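Local coordinates for PUA domain-containing protein (PDB 2Q07) that is of unknown detailed function but, as a C-terminal piece of an archaeosine synthase type 1 family member carrying a PUA domain, probably binds RNA during tRNA modification, at residues 115-120 / 154-159; 260-265 / 273-278. All coordinates share one frame; numbering follows the deposited sequence.

Interaction 1: residues 115-120 / 154-159; sequences KVVAHV and ERLKQE
The 154-159 part of helix 150-160 lies over strand 115-118 almost antiparallel to it, the two segments at 169° and with an axis separation of 10.0 Å. The packing is tightest around Leu156. Its CG stands anti to the backbone N (chi1 -177°), which drives the two methyls into the gap: CD1 meets Val117 CG1 at 3.7 Å, while CD2 sits over the centre of one face of the His119 ring. This CH-pi contact puts CD2 4.0 Å from the ring centroid, only 9° off the normal. The imidazole is fixed in its own plane by two further partners, ND1 bonding Thr142 OG1 and NE2 bonding Val147 O, so the leucine rests on a ring that is unlikely to rotate.

Toward residue 159 the contact loosens. Val117 CG2 approaches Glu159 CB at 4.1 Å, and beyond it the contact opens toward solvent, where Glu159 is partly exposed. Here Lys115, bent at chi2, chi3 and chi4, brings NZ to Glu159 OE1 at 3.0 Å in a salt bridge, NZ meeting the oxygen nearly along its C-O axis. An alanine at Lys115 would remove the ammonium group and would probably leave the Glu159 carboxylate without its ionic tie to the strand. Strand 115-118 lies between strands 31-36 and 138-141 in the sheet, so this is helix-on-sheet packing typical of an alpha/beta domain, consistent with a uracil-DNA-glycosylase-like fold.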
loop_
_atom_site.group_PDB
_atom_site.type_symbol
_atom_site.label_atom_id
_atom_site.label_comp_id
_atom_site.label_asym_id
_atom_site.label_seq_id
_atom_site.Cartn_x
_atom_site.Cartn_y
_atom_site.Cartn_z
ATOM N N LYS A 115 -2.989 -18.532 -11.669
ATOM C CA LYS A 115 -3.683 -19.339 -10.678
ATOM C C LYS A 115 -4.040 -18.549 -9.418
ATOM O O LYS A 115 -3.254 -17.737 -8.929
ATOM C CB LYS A 115 -2.827 -20.553 -10.302
ATOM C CG LYS A 115 -3.594 -21.613 -9.528
ATOM C CD LYS A 115 -3.093 -21.732 -8.108
ATOM C CE LYS A 115 -1.776 -22.490 -8.056
ATOM N NZ LYS A 115 -1.993 -23.943 -8.282
ATOM N N VAL A 116 -5.242 -18.796 -8.912
ATOM C CA VAL A 116 -5.745 -18.147 -7.712
ATOM C C VAL A 116 -6.022 -19.234 -6.667
ATOM O O VAL A 116 -6.848 -20.114 -6.897
ATOM C CB VAL A 116 -7.083 -17.391 -8.001
ATOM C CG1 VAL A 116 -7.670 -16.818 -6.704
ATOM C CG2 VAL A 116 -6.864 -16.296 -9.014
ATOM N N VAL A 117 -5.308 -19.193 -5.542
ATOM C CA VAL A 117 -5.529 -20.148 -4.470
ATOM C C VAL A 117 -6.375 -19.470 -3.398
ATOM O O VAL A 117 -5.885 -18.611 -2.654
ATOM C CB VAL A 117 -4.211 -20.608 -3.806
ATOM C CG1 VAL A 117 -4.522 -21.645 -2.763
ATOM C CG2 VAL A 117 -3.259 -21.153 -4.842
ATOM N N ALA A 118 -7.641 -19.858 -3.319
ATOM C CA ALA A 118 -8.557 -19.277 -2.347
ATOM C C ALA A 118 -8.502 -19.985 -0.994
ATOM O O ALA A 118 -9.177 -20.987 -0.788
ATOM C CB ALA A 118 -9.976 -19.317 -2.894
ATOM N N HIS A 119 -7.706 -19.461 -0.068
ATOM C CA HIS A 119 -7.611 -20.077 1.245
ATOM C C HIS A 119 -8.549 -19.361 2.199
ATOM O O HIS A 119 -8.120 -18.669 3.124
ATOM C CB HIS A 119 -6.189 -20.016 1.787
ATOM C CG HIS A 119 -5.912 -21.049 2.831
ATOM N ND1 HIS A 119 -5.809 -22.392 2.538
ATOM C CD2 HIS A 119 -5.765 -20.946 4.171
ATOM C CE1 HIS A 119 -5.612 -23.072 3.652
ATOM N NE2 HIS A 119 -5.583 -22.218 4.658
ATOM N N VAL A 120 -9.839 -19.544 1.965
ATOM C CA VAL A 120 -10.868 -18.898 2.762
ATOM C C VAL A 120 -12.086 -19.805 2.832
ATOM O O VAL A 120 -12.211 -20.749 2.048
ATOM C CB VAL A 120 -11.290 -17.568 2.114
ATOM C CG1 VAL A 120 -10.163 -16.563 2.188
ATOM C CG2 VAL A 120 -11.661 -17.811 0.660
ATOM N N GLU A 154 -2.036 -28.720 4.448
ATOM C CA GLU A 154 -1.437 -29.677 3.516
ATOM C C GLU A 154 -1.938 -29.388 2.103
ATOM O O GLU A 154 -1.170 -29.457 1.145
ATOM C CB GLU A 154 -1.761 -31.126 3.905
ATOM C CG GLU A 154 -0.887 -31.678 5.024
ATOM C CD GLU A 154 0.605 -31.537 4.732
ATOM O OE1 GLU A 154 1.047 -31.960 3.642
ATOM O OE2 GLU A 154 1.337 -31.007 5.598
ATOM N N ARG A 155 -3.224 -29.062 1.977
ATOM C CA ARG A 155 -3.805 -28.731 0.673
ATOM C C ARG A 155 -3.149 -27.455 0.145
ATOM O O ARG A 155 -2.867 -27.329 -1.048
ATOM C CB ARG A 155 -5.318 -28.485 0.777
ATOM C CG ARG A 155 -6.187 -29.719 0.913
ATOM C CD ARG A 155 -7.610 -29.408 0.444
ATOM N NE ARG A 155 -8.455 -30.596 0.353
ATOM C CZ ARG A 155 -9.101 -31.136 1.382
ATOM N NH1 ARG A 155 -9.004 -30.586 2.587
ATOM N NH2 ARG A 155 -9.836 -32.229 1.208
ATOM N N LEU A 156 -2.929 -26.503 1.042
ATOM C CA LEU A 156 -2.305 -25.247 0.659
ATOM C C LEU A 156 -0.877 -25.485 0.174
ATOM O O LEU A 156 -0.496 -25.003 -0.882
ATOM C CB LEU A 156 -2.309 -24.261 1.834
ATOM C CG LEU A 156 -1.736 -22.878 1.491
ATOM C CD1 LEU A 156 -2.466 -22.311 0.270
ATOM C CD2 LEU A 156 -1.888 -21.949 2.683
ATOM N N LYS A 157 -0.089 -26.230 0.946
ATOM C CA LYS A 157 1.287 -26.513 0.548
ATOM C C LYS A 157 1.341 -27.159 -0.835
ATOM O O LYS A 157 2.219 -26.869 -1.647
ATOM C CB LYS A 157 1.954 -27.459 1.545
ATOM C CG LYS A 157 2.245 -26.848 2.894
ATOM C CD LYS A 157 2.892 -27.877 3.802
ATOM C CE LYS A 157 3.186 -27.305 5.175
ATOM N NZ LYS A 157 3.711 -28.362 6.072
ATOM N N GLN A 158 0.383 -28.033 -1.106
ATOM C CA GLN A 158 0.378 -28.721 -2.382
ATOM C C GLN A 158 0.025 -27.842 -3.568
ATOM O O GLN A 158 0.182 -28.262 -4.708
ATOM C CB GLN A 158 -0.519 -29.960 -2.295
ATOM C CG GLN A 158 0.225 -31.107 -1.619
ATOM C CD GLN A 158 -0.640 -32.307 -1.286
ATOM O OE1 GLN A 158 -1.530 -32.689 -2.055
ATOM N NE2 GLN A 158 -0.364 -32.925 -0.133
ATOM N N GLU A 159 -0.425 -26.618 -3.294
ATOM C CA GLU A 159 -0.786 -25.662 -4.344
ATOM C C GLU A 159 0.222 -24.522 -4.514
ATOM O O GLU A 159 0.344 -23.980 -5.602
ATOM C CB GLU A 159 -2.149 -25.013 -4.064
ATOM C CG GLU A 159 -3.366 -25.922 -4.155
ATOM C CD GLU A 159 -3.486 -26.624 -5.490
ATOM O OE1 GLU A 159 -3.089 -26.044 -6.524
ATOM O OE2 GLU A 159 -3.994 -27.761 -5.506
#

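Interaction 2: residues 260-265 / 273-278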
loop_
_atom_site.group_PDB
_atom_site.type_symbol
_atom_site.label_atom_id
_atom_site.label_comp_id
_atom_site.label_asym_id
_atom_site.label_seq_id
_atom_site.Cartn_x
_atom_site.Cartn_y
_atom_site.Cartn_z
ATOM N N ASP A 260 -1.852 14.643 1.308
ATOM C CA ASP A 260 -0.669 14.207 0.567
ATOM C C ASP A 260 0.628 14.757 1.148
ATOM O O ASP A 260 0.651 15.849 1.717
ATOM C CB ASP A 260 -0.753 14.636 -0.905
ATOM C CG ASP A 260 -1.568 13.679 -1.748
ATOM O OD1 ASP A 260 -1.869 12.567 -1.259
ATOM O OD2 ASP A 260 -1.896 14.034 -2.903
ATOM N N VAL A 261 1.701 13.983 1.017
ATOM C CA VAL A 261 3.008 14.428 1.473
ATOM C C VAL A 261 3.516 15.269 0.307
ATOM O O VAL A 261 3.529 14.813 -0.845
ATOM C CB VAL A 261 3.984 13.248 1.719
ATOM C CG1 VAL A 261 5.394 13.776 1.970
ATOM C CG2 VAL A 261 3.533 12.435 2.913
ATOM N N VAL A 262 3.912 16.501 0.599
ATOM C CA VAL A 262 4.402 17.393 -0.436
ATOM C C VAL A 262 5.786 17.910 -0.081
ATOM O O VAL A 262 6.211 17.851 1.069
ATOM C CB VAL A 262 3.448 18.601 -0.639
ATOM C CG1 VAL A 262 2.048 18.107 -1.000
ATOM C CG2 VAL A 262 3.408 19.462 0.613
ATOM N N VAL A 263 6.492 18.407 -1.088
ATOM C CA VAL A 263 7.818 18.952 -0.896
ATOM C C VAL A 263 7.750 20.431 -1.244
ATOM O O VAL A 263 7.567 20.788 -2.411
ATOM C CB VAL A 263 8.841 18.259 -1.815
ATOM C CG1 VAL A 263 10.187 18.956 -1.718
ATOM C CG2 VAL A 263 8.961 16.787 -1.440
ATOM N N PHE A 264 7.871 21.284 -0.229
ATOM C CA PHE A 264 7.834 22.730 -0.424
ATOM C C PHE A 264 9.256 23.254 -0.616
ATOM O O PHE A 264 10.221 22.573 -0.263
ATOM C CB PHE A 264 7.166 23.411 0.779
ATOM C CG PHE A 264 7.874 23.183 2.092
ATOM C CD1 PHE A 264 8.971 23.967 2.460
ATOM C CD2 PHE A 264 7.437 22.192 2.963
ATOM C CE1 PHE A 264 9.621 23.766 3.681
ATOM C CE2 PHE A 264 8.073 21.975 4.179
ATOM C CZ PHE A 264 9.172 22.766 4.543
ATOM N N HIS A 265 9.391 24.453 -1.182
ATOM C CA HIS A 265 10.715 25.019 -1.422
ATOM C C HIS A 265 10.723 26.510 -1.810
ATOM O O HIS A 265 9.729 27.044 -2.293
ATOM C CB HIS A 265 11.404 24.242 -2.552
ATOM C CG HIS A 265 10.750 24.429 -3.889
ATOM N ND1 HIS A 265 9.601 23.762 -4.256
ATOM C CD2 HIS A 265 11.049 25.258 -4.919
ATOM C CE1 HIS A 265 9.218 24.172 -5.454
ATOM N NE2 HIS A 265 10.079 25.079 -5.877
ATOM N N GLY A 273 6.242 18.045 4.160
ATOM C CA GLY A 273 5.080 18.371 4.967
ATOM C C GLY A 273 3.830 17.635 4.515
ATOM O O GLY A 273 3.852 16.879 3.542
ATOM N N LEU A 274 2.736 17.843 5.237
ATOM C CA LEU A 274 1.455 17.228 4.906
ATOM C C LEU A 274 0.510 18.305 4.395
ATOM O O LEU A 274 0.149 19.224 5.134
ATOM C CB LEU A 274 0.823 16.571 6.134
ATOM C CG LEU A 274 1.025 15.076 6.368
ATOM C CD1 LEU A 274 0.191 14.670 7.571
ATOM C CD2 LEU A 274 0.599 14.269 5.142
ATOM N N ALA A 275 0.115 18.197 3.135
ATOM C CA ALA A 275 -0.796 19.168 2.549
ATOM C C ALA A 275 -2.115 19.172 3.318
ATOM O O ALA A 275 -2.596 18.127 3.744
ATOM C CB ALA A 275 -1.037 18.832 1.087
ATOM N N ALA A 276 -2.693 20.352 3.511
ATOM C CA ALA A 276 -3.960 20.463 4.224
ATOM C C ALA A 276 -5.076 20.725 3.223
ATOM O O ALA A 276 -6.241 20.452 3.497
ATOM C CB ALA A 276 -3.895 21.593 5.262
HETATM N N MSE A 277 -4.708 21.258 2.064
HETATM C CA MSE A 277 -5.672 21.544 1.008
HETATM C C MSE A 277 -5.138 21.092 -0.353
HETATM O O MSE A 277 -3.954 20.773 -0.497
HETATM C CB MSE A 277 -6.012 23.043 0.980
HETATM C CG MSE A 277 -4.809 23.980 1.000
HETATM SE SE MSE A 277 -5.311 25.860 0.962
HETATM C CE MSE A 277 -5.813 26.082 2.812
ATOM N N SER A 278 -6.018 21.057 -1.346
ATOM C CA SER A 278 -5.636 20.635 -2.688
ATOM C C SER A 278 -4.601 21.580 -3.280
ATOM O O SER A 278 -4.435 22.708 -2.813
ATOM C CB SER A 278 -6.859 20.607 -3.604
ATOM O OG SER A 278 -7.308 21.924 -3.869
#
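The Phe264 ring comes to Gly273 obliquely, its CE2 lying 4.3 Å from Gly273 N, and the same side chain touches Val233 and Ile235 of the adjacent strand 232-235. A second flat group, the Asp260 carboxylate, belongs to a side chain that leaves its backbone pointing away from the partner segment; its OD2 accepts a hydrogen bond from Arg257 N.

Between these two residues the peptide groups do most of the joining. Val262 and Gly273 form an antiparallel hydrogen-bonded pair: Gly273 N reaches Val262 O at 3.1 Å within the carbonyl plane, whereas Val262 N meets Gly273 O at 3.0 Å from above that plane, 30° out of it. The third bond is the shortest and straightest, Ala275 N to Asp260 O at 2.8 Å, with an N-H...O angle of 165° and the donor nearly along the C=O axis. Val261 and Leu274 make the non-hydrogen-bonded pair, where Val261 CA comes within 3.3 Å of Gly273 O in a CA-H...O contact.

Side chains fill in on both faces of the sheet. On that of Val261 and Leu274, the two side chains cross obliquely, Val261 CG2 lying 4.1 Å from Leu274 CD2, in a region also lined by Met214. Val262 CG1, anti to its carbonyl carbon, instead packs against Ala275 CB at 3.8 Å, beside Ile256.

The contact joins the two strands of a hairpin, 261-265 and 270-275, within the sheet of the PUA domain, and their short segments cross at a steep 115°. Its cohesion thus rests on backbone hydrogen bonds and aliphatic packing, with no ionic pair between the segments, so this pairing is likely to depend little on side-chain ionisation.

Interactions 1 and 2 belong to separate domains and follow one another along the chain, the first closing before the second opens. Their centres are 43 Å apart, on opposite sides of the chain's centre, and their nearest atoms remain about 30 Å from each other, so the two do not touch. Interaction 1 joins segments with 33 residues between them in the alpha/beta domain that opens this construct; interaction 2 is local, spanning a short hairpin connection in the PUA domain. The pre-PUA region lies between them in sequence. With no catalytic residue or bound ligand identified, both are best read as structural packing within their own domains.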